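Local coordinates for protein ribonuclease H (Uncultured organism, PDB 3U3G) that probably hydrolyses the RNA strand of RNA/DNA hybrids, as type 1 RNases H do, at residues Leu57-Leu67 with Met108-Phe116; Asn31-Tyr39 with Arg126-Ala134. All coordinates share one frame; numbering follows the deposited sequence. Where two conformers were deposited one is given.

How the contacts relate
Contacts 1 and 2 lie about 19 Å apart, centre to centre, and reach the same mixed sheet of this RNase H fold. Contact 2 sets helix 125-139 on one side of edge strand 32-41; residues with CB turned away from that helix, such as Ser36, meet helix 45-60, which contact 1 joins to the end of helix 94-110. The two contacts touch directly where Asp59 OD2 meets Ser36 OG at 2.7 Å, in a probable hydrogen bond, and where Phe63 CZ packs 4.0 Å from Leu33 CD1. Beside contact 2, Ala127, Asp128 and Val131 touch Asp9 of strand 3-12, which puts two acidic residues side by side, consistent with the carboxylate-rich active site of this family.

Contact 1 of 2, residues Leu57-Leu67 with Met108-Phe116; sequences LEDLQMFGDKL and MERVPNLVF
The amide of Gln61 lies flat on one face of the Arg110 guanidinium, the two planes only 9° apart. Gln61 CD sits 3.4 Å from Arg110 NE, offset toward the rim of the guanidinium, in a stack rather than a hydrogen bond. The arginine chain runs extended from CG to NE, whereas the glutamine chain bends at chi2 (-135°), which brings its amide over the arginine.

The backbone of Leu57 and Glu58 lies at the edge of the same guanidinium. Arg110 NH1 gives a weak, bent hydrogen bond to the backbone oxygen Leu57 O at 2.9 Å, with an N-H...O angle of 143°. Glu58 OE1 stays 4.3 Å from Arg110 NH1, well out of the guanidinium plane, and no N-H is aimed at it. A water completes the link instead, donating to Glu58 OE1 at 2.6 Å and accepting from Arg110 NH2 at 3.0 Å.

Apolar contact gathers round Val111, the first residue to leave helical geometry after helix 94-110. Its two methyls divide the work: CG2 meets Leu57 CD2 at 3.9 Å, while CG1 faces Leu60 CD1 at 4.1 Å, with Leu67 CD2 farther off. Val111 also starts a type I turn closed by Leu114 N to Val111 O, and the chain then enters strand 115-118 beside strand 71-76.

The join between the ends of helices 45-60 and 94-110 thus has an interior of Leu57, Leu60 and Val111, with Leu67 at its border, and an arginine at its margin, whose charge is probably eased by the carbonyl, the water and the nearby carboxylate without any direct salt bridge.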
loop_
_atom_site.group_PDB
_atom_site.type_symbol
_atom_site.label_atom_id
_atom_site.label_comp_id
_atom_site.label_asym_id
_atom_site.label_seq_id
_atom_site.Cartn_x
_atom_site.Cartn_y
_atom_site.Cartn_z
ATOM N N LEU A 57 4.537 4.008 -2.458
ATOM C CA LEU A 57 4.968 5.350 -2.855
ATOM C C LEU A 57 6.470 5.451 -3.136
ATOM O O LEU A 57 6.877 6.182 -4.047
ATOM C CB LEU A 57 4.540 6.378 -1.804
ATOM C CG LEU A 57 3.020 6.524 -1.730
ATOM C CD1 LEU A 57 2.668 7.304 -0.466
ATOM C CD2 LEU A 57 2.472 7.271 -2.957
ATOM N N GLU A 58 7.270 4.658 -2.424
ATOM C CA GLU A 58 8.695 4.542 -2.702
ATOM C C GLU A 58 8.945 3.825 -4.028
ATOM O O GLU A 58 9.747 4.281 -4.856
ATOM C CB GLU A 58 9.375 3.817 -1.539
ATOM C CG GLU A 58 10.789 3.324 -1.787
ATOM C CD GLU A 58 11.845 4.351 -1.452
ATOM O OE1 GLU A 58 11.495 5.558 -1.386
ATOM O OE2 GLU A 58 13.048 3.974 -1.489
ATOM N N ASP A 59 8.256 2.706 -4.230
ATOM C CA ASP A 59 8.384 1.946 -5.474
ATOM C C ASP A 59 8.117 2.863 -6.654
ATOM O O ASP A 59 8.794 2.790 -7.675
ATOM C CB ASP A 59 7.358 0.812 -5.494
ATOM C CG ASP A 59 7.675 -0.296 -4.495
ATOM O OD1 ASP A 59 8.860 -0.511 -4.160
ATOM O OD2 ASP A 59 6.753 -1.089 -4.223
ATOM N N LEU A 60 7.094 3.704 -6.524
ATOM C CA LEU A 60 6.736 4.590 -7.625
ATOM C C LEU A 60 7.913 5.418 -8.139
ATOM O O LEU A 60 7.956 5.779 -9.322
ATOM C CB LEU A 60 5.580 5.511 -7.220
ATOM C CG LEU A 60 4.204 4.857 -7.240
ATOM C CD1 LEU A 60 3.143 5.855 -6.789
ATOM C CD2 LEU A 60 3.914 4.350 -8.654
ATOM N N GLN A 61 8.811 5.848 -7.249
ATOM C CA GLN A 61 9.941 6.659 -7.683
ATOM C C GLN A 61 10.797 5.967 -8.731
ATOM O O GLN A 61 11.474 6.616 -9.522
ATOM C CB GLN A 61 10.813 7.062 -6.506
ATOM C CG GLN A 61 10.068 7.808 -5.415
ATOM C CD GLN A 61 10.833 9.021 -4.924
ATOM O OE1 GLN A 61 10.733 10.105 -5.494
ATOM N NE2 GLN A 61 11.704 8.808 -3.947
ATOM N N MET A 62 10.748 4.640 -8.767
ATOM C CA MET A 62 11.582 3.916 -9.708
ATOM C C MET A 62 11.128 4.018 -11.163
ATOM O O MET A 62 11.912 3.746 -12.069
ATOM C CB MET A 62 11.728 2.467 -9.274
ATOM C CG MET A 62 12.367 2.328 -7.899
ATOM S SD MET A 62 14.107 2.826 -7.846
ATOM C CE MET A 62 14.853 1.287 -8.399
ATOM N N PHE A 63 9.905 4.504 -11.378
ATOM C CA PHE A 63 9.417 4.777 -12.733
ATOM C C PHE A 63 10.083 6.000 -13.324
ATOM O O PHE A 63 9.998 6.225 -14.532
ATOM C CB PHE A 63 7.890 4.935 -12.743
ATOM C CG PHE A 63 7.147 3.637 -12.603
ATOM C CD1 PHE A 63 7.016 2.779 -13.690
ATOM C CD2 PHE A 63 6.519 3.304 -11.409
ATOM C CE1 PHE A 63 6.303 1.592 -13.577
ATOM C CE2 PHE A 63 5.765 2.146 -11.297
ATOM C CZ PHE A 63 5.676 1.267 -12.380
ATOM N N GLY A 64 10.595 6.875 -12.460
ATOM C CA GLY A 64 11.351 8.029 -12.900
ATOM C C GLY A 64 10.569 8.802 -13.920
ATOM O O GLY A 64 9.465 9.268 -13.641
ATOM N N ASP A 65 11.142 8.924 -15.115
ATOM C CA ASP A 65 10.552 9.746 -16.154
ATOM C C ASP A 65 9.128 9.339 -16.525
ATOM O O ASP A 65 8.293 10.200 -16.807
ATOM C CB ASP A 65 11.460 9.810 -17.396
ATOM C CG ASP A 65 11.687 8.442 -18.058
ATOM O OD1 ASP A 65 11.614 7.379 -17.386
ATOM O OD2 ASP A 65 12.056 8.441 -19.252
ATOM N N LYS A 66 8.833 8.044 -16.418
ATOM C CA LYS A 66 7.545 7.509 -16.853
ATOM C C LYS A 66 6.417 7.937 -15.921
ATOM O O LYS A 66 5.240 7.834 -16.264
ATOM C CB LYS A 66 7.593 5.982 -16.966
ATOM C CG LYS A 66 8.390 5.461 -18.144
ATOM C CD LYS A 66 7.499 5.227 -19.351
ATOM C CE LYS A 66 7.753 6.266 -20.428
ATOM N NZ LYS A 66 9.048 6.038 -21.129
ATOM N N LEU A 67 6.779 8.487 -14.766
ATOM C CA LEU A 67 5.789 8.886 -13.775
ATOM C C LEU A 67 5.135 10.221 -14.109
ATOM O O LEU A 67 4.047 10.532 -13.617
ATOM C CB LEU A 67 6.422 8.921 -12.380
ATOM C CG LEU A 67 5.488 8.881 -11.171
ATOM C CD1 LEU A 67 4.674 7.586 -11.142
ATOM C CD2 LEU A 67 6.305 9.033 -9.893
ATOM N N MET A 108 1.187 14.084 -1.979
ATOM C CA MET A 108 1.119 15.424 -2.561
ATOM C C MET A 108 2.372 15.807 -3.342
ATOM O O MET A 108 2.297 16.459 -4.380
ATOM C CB MET A 108 0.811 16.471 -1.488
ATOM C CG MET A 108 0.726 17.888 -2.019
ATOM S SD MET A 108 -0.844 18.243 -2.837
ATOM C CE MET A 108 -1.946 18.359 -1.424
ATOM N N GLU A 109 3.519 15.438 -2.847
ATOM C CA GLU A 109 4.774 15.797 -3.460
ATOM C C GLU A 109 5.042 14.976 -4.701
ATOM O O GLU A 109 5.469 15.512 -5.649
ATOM C CB GLU A 109 5.901 15.623 -2.437
ATOM C CG GLU A 109 7.311 15.619 -3.017
ATOM C CD GLU A 109 8.340 15.603 -1.966
ATOM O OE1 GLU A 109 8.747 14.524 -1.548
ATOM O OE2 GLU A 109 8.634 16.702 -1.511
ATOM N N ARG A 110 4.852 13.669 -4.646
ATOM C CA ARG A 110 5.259 12.768 -5.740
ATOM C C ARG A 110 4.152 12.516 -6.761
ATOM O O ARG A 110 4.419 12.270 -7.891
ATOM C CB ARG A 110 5.680 11.398 -5.198
ATOM C CG ARG A 110 6.926 11.396 -4.389
ATOM C CD ARG A 110 7.403 9.966 -4.041
ATOM N NE ARG A 110 8.305 10.144 -2.984
ATOM C CZ ARG A 110 8.606 9.255 -2.081
ATOM N NH1 ARG A 110 8.122 8.044 -2.138
ATOM N NH2 ARG A 110 9.371 9.595 -1.072
ATOM N N VAL A 111 2.918 12.449 -6.276
ATOM C CA VAL A 111 1.793 11.971 -7.098
ATOM C C VAL A 111 0.482 12.645 -6.690
ATOM O O VAL A 111 -0.373 12.017 -6.212
ATOM C CB VAL A 111 1.614 10.419 -7.092
ATOM C CG1 VAL A 111 2.448 9.754 -8.008
ATOM C CG2 VAL A 111 1.883 9.871 -5.776
ATOM N N PRO A 112 0.374 13.951 -6.878
ATOM C CA PRO A 112 -0.748 14.666 -6.271
ATOM C C PRO A 112 -2.108 14.303 -6.878
ATOM O O PRO A 112 -3.145 14.533 -6.246
ATOM C CB PRO A 112 -0.417 16.142 -6.553
ATOM C CG PRO A 112 0.586 16.106 -7.659
ATOM C CD PRO A 112 1.394 14.873 -7.397
ATOM N N ASN A 113 -2.103 13.611 -8.009
ATOM C CA ASN A 113 -3.367 13.159 -8.582
ATOM C C ASN A 113 -3.677 11.692 -8.337
ATOM O O ASN A 113 -4.643 11.165 -8.877
ATOM C CB ASN A 113 -3.419 13.474 -10.071
ATOM C CG ASN A 113 -3.276 14.952 -10.350
ATOM O OD1 ASN A 113 -3.911 15.785 -9.692
ATOM N ND2 ASN A 113 -2.322 15.293 -11.209
ATOM N N LEU A 114 -2.888 11.048 -7.483
ATOM C CA LEU A 114 -3.196 9.705 -6.994
ATOM C C LEU A 114 -4.634 9.629 -6.515
ATOM O O LEU A 114 -5.068 10.486 -5.738
ATOM C CB LEU A 114 -2.269 9.357 -5.826
ATOM C CG LEU A 114 -2.463 7.983 -5.184
ATOM C CD1 LEU A 114 -2.134 6.902 -6.204
ATOM C CD2 LEU A 114 -1.597 7.852 -3.948
ATOM N N VAL A 115 -5.337 8.562 -6.884
ATOM C CA VAL A 115 -6.657 8.280 -6.326
ATOM C C VAL A 115 -6.689 6.945 -5.614
ATOM O O VAL A 115 -5.874 6.069 -5.894
ATOM C CB VAL A 115 -7.778 8.340 -7.360
ATOM C CG1 VAL A 115 -7.881 9.732 -7.948
ATOM C CG2 VAL A 115 -7.566 7.318 -8.438
ATOM N N PHE A 116 -7.537 6.853 -4.602
ATOM C CA PHE A 116 -7.731 5.629 -3.832
ATOM C C PHE A 116 -9.074 4.989 -4.173
ATOM O O PHE A 116 -10.085 5.689 -4.360
ATOM C CB PHE A 116 -7.696 5.940 -2.333
ATOM C CG PHE A 116 -6.351 6.397 -1.839
ATOM C CD1 PHE A 116 -5.463 5.481 -1.295
ATOM C CD2 PHE A 116 -6.030 7.742 -1.796
ATOM C CE1 PHE A 116 -4.216 5.890 -0.850
ATOM C CE2 PHE A 116 -4.765 8.153 -1.371
ATOM C CZ PHE A 116 -3.870 7.216 -0.904
HETATM O O HOH W 1 10.982 7.517 0.287
#

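Contact 2 of 2, residues Asn31-Tyr39 with Arg126-Ala134; sequences NTLHESSAY and RADELVNEA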
loop_
_atom_site.group_PDB
_atom_site.type_symbol
_atom_site.label_atom_id
_atom_site.label_comp_id
_atom_site.label_asym_id
_atom_site.label_seq_id
_atom_site.Cartn_x
_atom_site.Cartn_y
_atom_site.Cartn_z
ATOM N N ASN A 31 -1.355 -6.003 -16.766
ATOM C CA ASN A 31 -0.069 -6.691 -16.777
ATOM C C ASN A 31 0.842 -6.170 -15.660
ATOM O O ASN A 31 0.889 -4.965 -15.398
ATOM C CB ASN A 31 0.595 -6.565 -18.147
ATOM C CG ASN A 31 0.034 -7.543 -19.152
ATOM O OD1 ASN A 31 -0.235 -7.188 -20.311
ATOM N ND2 ASN A 31 -0.185 -8.766 -18.713
ATOM N N THR A 32 1.581 -7.077 -15.041
ATOM C CA THR A 32 2.454 -6.740 -13.919
ATOM C C THR A 32 3.612 -5.844 -14.320
ATOM O O THR A 32 4.341 -6.125 -15.295
ATOM C CB THR A 32 3.029 -8.017 -13.314
ATOM O OG1 THR A 32 1.954 -8.873 -12.935
ATOM C CG2 THR A 32 3.867 -7.695 -12.088
ATOM N N LEU A 33 3.775 -4.764 -13.561
ATOM C CA LEU A 33 4.939 -3.900 -13.683
ATOM C C LEU A 33 5.916 -4.150 -12.539
ATOM O O LEU A 33 7.108 -3.879 -12.673
ATOM C CB LEU A 33 4.501 -2.433 -13.693
ATOM C CG LEU A 33 3.647 -2.050 -14.899
ATOM C CD1 LEU A 33 3.062 -0.657 -14.724
ATOM C CD2 LEU A 33 4.490 -2.139 -16.170
ATOM N N HIS A 34 5.402 -4.558 -11.382
ATOM C CA HIS A 34 6.261 -4.707 -10.198
ATOM C C HIS A 34 5.496 -5.447 -9.118
ATOM O O HIS A 34 4.255 -5.369 -9.057
ATOM C CB HIS A 34 6.691 -3.326 -9.673
ATOM C CG HIS A 34 7.669 -3.399 -8.544
ATOM N ND1 HIS A 34 8.991 -3.747 -8.721
ATOM C CD2 HIS A 34 7.509 -3.171 -7.218
ATOM C CE1 HIS A 34 9.581 -3.812 -7.539
ATOM N NE2 HIS A 34 8.703 -3.470 -6.611
ATOM N N GLU A 35 6.229 -6.189 -8.289
ATOM C CA GLU A 35 5.716 -6.666 -7.010
ATOM C C GLU A 35 6.722 -6.366 -5.910
ATOM O O GLU A 35 7.917 -6.603 -6.088
ATOM C CB GLU A 35 5.452 -8.177 -7.073
ATOM C CG GLU A 35 4.389 -8.583 -8.097
ATOM C CD GLU A 35 4.059 -10.066 -8.047
ATOM O OE1 GLU A 35 4.889 -10.856 -7.553
ATOM O OE2 GLU A 35 2.967 -10.430 -8.525
ATOM N N SER A 36 6.232 -5.990 -4.731
ATOM C CA SER A 36 7.069 -5.911 -3.528
ATOM C C SER A 36 6.502 -6.871 -2.482
ATOM O O SER A 36 5.287 -6.873 -2.225
ATOM C CB SER A 36 7.036 -4.489 -2.985
ATOM O OG SER A 36 7.672 -3.585 -3.890
ATOM N N SER A 37 7.377 -7.607 -1.810
ATOM C CA SER A 37 6.997 -8.487 -0.709
ATOM C C SER A 37 8.090 -8.369 0.343
ATOM O O SER A 37 9.247 -8.644 0.047
ATOM C CB SER A 37 6.947 -9.931 -1.219
ATOM O OG SER A 37 6.797 -10.842 -0.148
ATOM N N ALA A 38 7.772 -7.827 1.514
ATOM C CA ALA A 38 8.816 -7.524 2.491
ATOM C C ALA A 38 8.380 -7.822 3.919
ATOM O O ALA A 38 7.260 -7.509 4.307
ATOM C CB ALA A 38 9.273 -6.078 2.360
ATOM N N TYR A 39 9.301 -8.361 4.714
ATOM C CA TYR A 39 9.133 -8.439 6.159
ATOM C C TYR A 39 9.527 -7.110 6.777
ATOM O O TYR A 39 10.545 -6.511 6.394
ATOM C CB TYR A 39 10.043 -9.545 6.692
ATOM C CG TYR A 39 10.020 -9.701 8.185
ATOM C CD1 TYR A 39 8.879 -10.152 8.830
ATOM C CD2 TYR A 39 11.160 -9.451 8.949
ATOM C CE1 TYR A 39 8.846 -10.276 10.212
ATOM C CE2 TYR A 39 11.139 -9.582 10.331
ATOM C CZ TYR A 39 9.978 -9.999 10.948
ATOM O OH TYR A 39 9.942 -10.078 12.328
ATOM N N ARG A 126 -3.648 -11.200 -4.364
ATOM C CA ARG A 126 -2.225 -11.233 -4.696
ATOM C C ARG A 126 -1.373 -10.507 -3.641
ATOM O O ARG A 126 -0.385 -11.047 -3.137
ATOM C CB ARG A 126 -1.968 -10.616 -6.070
ATOM C CG ARG A 126 -2.314 -11.512 -7.243
ATOM C CD ARG A 126 -2.128 -10.761 -8.552
ATOM N NE ARG A 126 -0.721 -10.490 -8.848
ATOM C CZ ARG A 126 -0.309 -9.851 -9.940
ATOM N NH1 ARG A 126 -1.199 -9.244 -10.714
ATOM N NH2 ARG A 126 0.989 -9.720 -10.201
ATOM N N ALA A 127 -1.770 -9.282 -3.313
ATOM C CA ALA A 127 -1.052 -8.518 -2.293
ATOM C C ALA A 127 -1.063 -9.249 -0.954
ATOM O O ALA A 127 -0.079 -9.218 -0.220
ATOM C CB ALA A 127 -1.628 -7.122 -2.163
ATOM N N ASP A 128 -2.201 -9.836 -0.592
ATOM C CA ASP A 128 -2.249 -10.657 0.613
ATOM C C ASP A 128 -1.249 -11.813 0.592
ATOM O O ASP A 128 -0.606 -12.106 1.606
ATOM C CB ASP A 128 -3.673 -11.170 0.863
ATOM C CG ASP A 128 -3.759 -12.125 2.044
ATOM O OD1 ASP A 128 -3.833 -11.647 3.188
ATOM O OD2 ASP A 128 -3.648 -13.351 1.827
ATOM N N GLU A 129 -1.144 -12.489 -0.549
ATOM C CA GLU A 129 -0.173 -13.566 -0.698
ATOM C C GLU A 129 1.244 -13.055 -0.480
ATOM O O GLU A 129 2.063 -13.711 0.174
ATOM C CB GLU A 129 -0.284 -14.233 -2.080
ATOM C CG GLU A 129 -1.684 -14.693 -2.459
ATOM C CD GLU A 129 -1.812 -15.063 -3.941
ATOM O OE1 GLU A 129 -0.781 -15.119 -4.647
ATOM O OE2 GLU A 129 -2.955 -15.283 -4.402
ATOM N N LEU A 130 1.518 -11.853 -0.980
ATOM C CA LEU A 130 2.858 -11.289 -0.863
ATOM C C LEU A 130 3.205 -11.006 0.599
ATOM O O LEU A 130 4.329 -11.240 1.040
ATOM C CB LEU A 130 2.963 -10.006 -1.698
ATOM C CG LEU A 130 2.882 -10.197 -3.213
ATOM C CD1 LEU A 130 2.959 -8.842 -3.916
ATOM C CD2 LEU A 130 4.002 -11.106 -3.684
ATOM N N VAL A 131 2.237 -10.491 1.354
ATOM C CA VAL A 131 2.417 -10.288 2.794
ATOM C C VAL A 131 2.811 -11.608 3.456
ATOM O O VAL A 131 3.782 -11.686 4.205
ATOM C CB VAL A 131 1.108 -9.755 3.440
ATOM C CG1 VAL A 131 1.200 -9.803 4.971
ATOM C CG2 VAL A 131 0.818 -8.333 2.963
ATOM N N ASN A 132 2.018 -12.645 3.200
ATOM C CA ASN A 132 2.195 -13.906 3.897
ATOM C C ASN A 132 3.449 -14.656 3.455
ATOM O O ASN A 132 4.119 -15.273 4.272
ATOM C CB ASN A 132 0.947 -14.770 3.737
ATOM C CG ASN A 132 -0.195 -14.304 4.626
ATOM O OD1 ASN A 132 -1.192 -13.775 4.139
ATOM N ND2 ASN A 132 0.029 -14.336 5.933
ATOM N N GLU A 133 3.853 -14.452 2.207
ATOM C CA GLU A 133 5.122 -14.984 1.714
ATOM C C GLU A 133 6.296 -14.402 2.500
ATOM O O GLU A 133 7.192 -15.138 2.949
ATOM C CB GLU A 133 5.259 -14.673 0.223
ATOM C CG GLU A 133 6.466 -15.281 -0.471
ATOM C CD GLU A 133 6.539 -14.905 -1.953
ATOM O OE1 GLU A 133 5.484 -14.588 -2.542
ATOM O OE2 GLU A 133 7.663 -14.794 -2.486
ATOM N N ALA A 134 6.263 -13.089 2.711
ATOM C CA ALA A 134 7.321 -12.397 3.422
ATOM C C ALA A 134 7.383 -12.843 4.876
ATOM O O ALA A 134 8.468 -13.077 5.400
ATOM C CB ALA A 134 7.142 -10.882 3.323
HETATM O O HOH W 2 -0.739 -8.958 -13.567
HETATM O O HOH W 3 1.307 -12.199 -7.369
#
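Arg126 reaches strand 32-39 through one nitrogen, NH2, which serves two acceptors near the guanidinium plane: Thr32 OG1 at 3.0 Å and Glu35 OE2 at 2.7 Å, the latter a salt bridge. The chain first runs alongside the strand, and a bend at chi3 (69°) then turns the guanidinium in toward it. The glutamate uses its anti lone pair; with the planes 56° apart, the bridge is a single NH2-OE2 bond. One water joins Arg126 NE to Glu35 OE2 and another joins Arg126 NH1 to Thr32 OG1.

One turn on, Leu130 lies alongside the strand, its tip pointing back toward Glu35, with CD1 3.5 Å from Ser36 O and CD2 against Ser37 CB. Its backbone oxygen accepts from Ser37 OG at 2.8 Å and, from the opposite face of the carbonyl, from Ala134 N. Replacing Ser37 by valine would probably leave Leu130 O with its helical bond but without this strand-side donor, unpinning helix from strand here. Ala134 then lets the backbones draw close, its CB 3.4 Å from Ala38 C.

Strand 32-39 and the helical segment 126-134 run in roughly the same direction, their axes 35° apart and 6.6 Å at closest approach. This is the C-terminal helix of the RNase H fold, packed over one face of the sheet across strands 32-41, 17-26 (Val24) and 3-12 (Asp9), while Ser36 turns to Asp59 of helix 45-60.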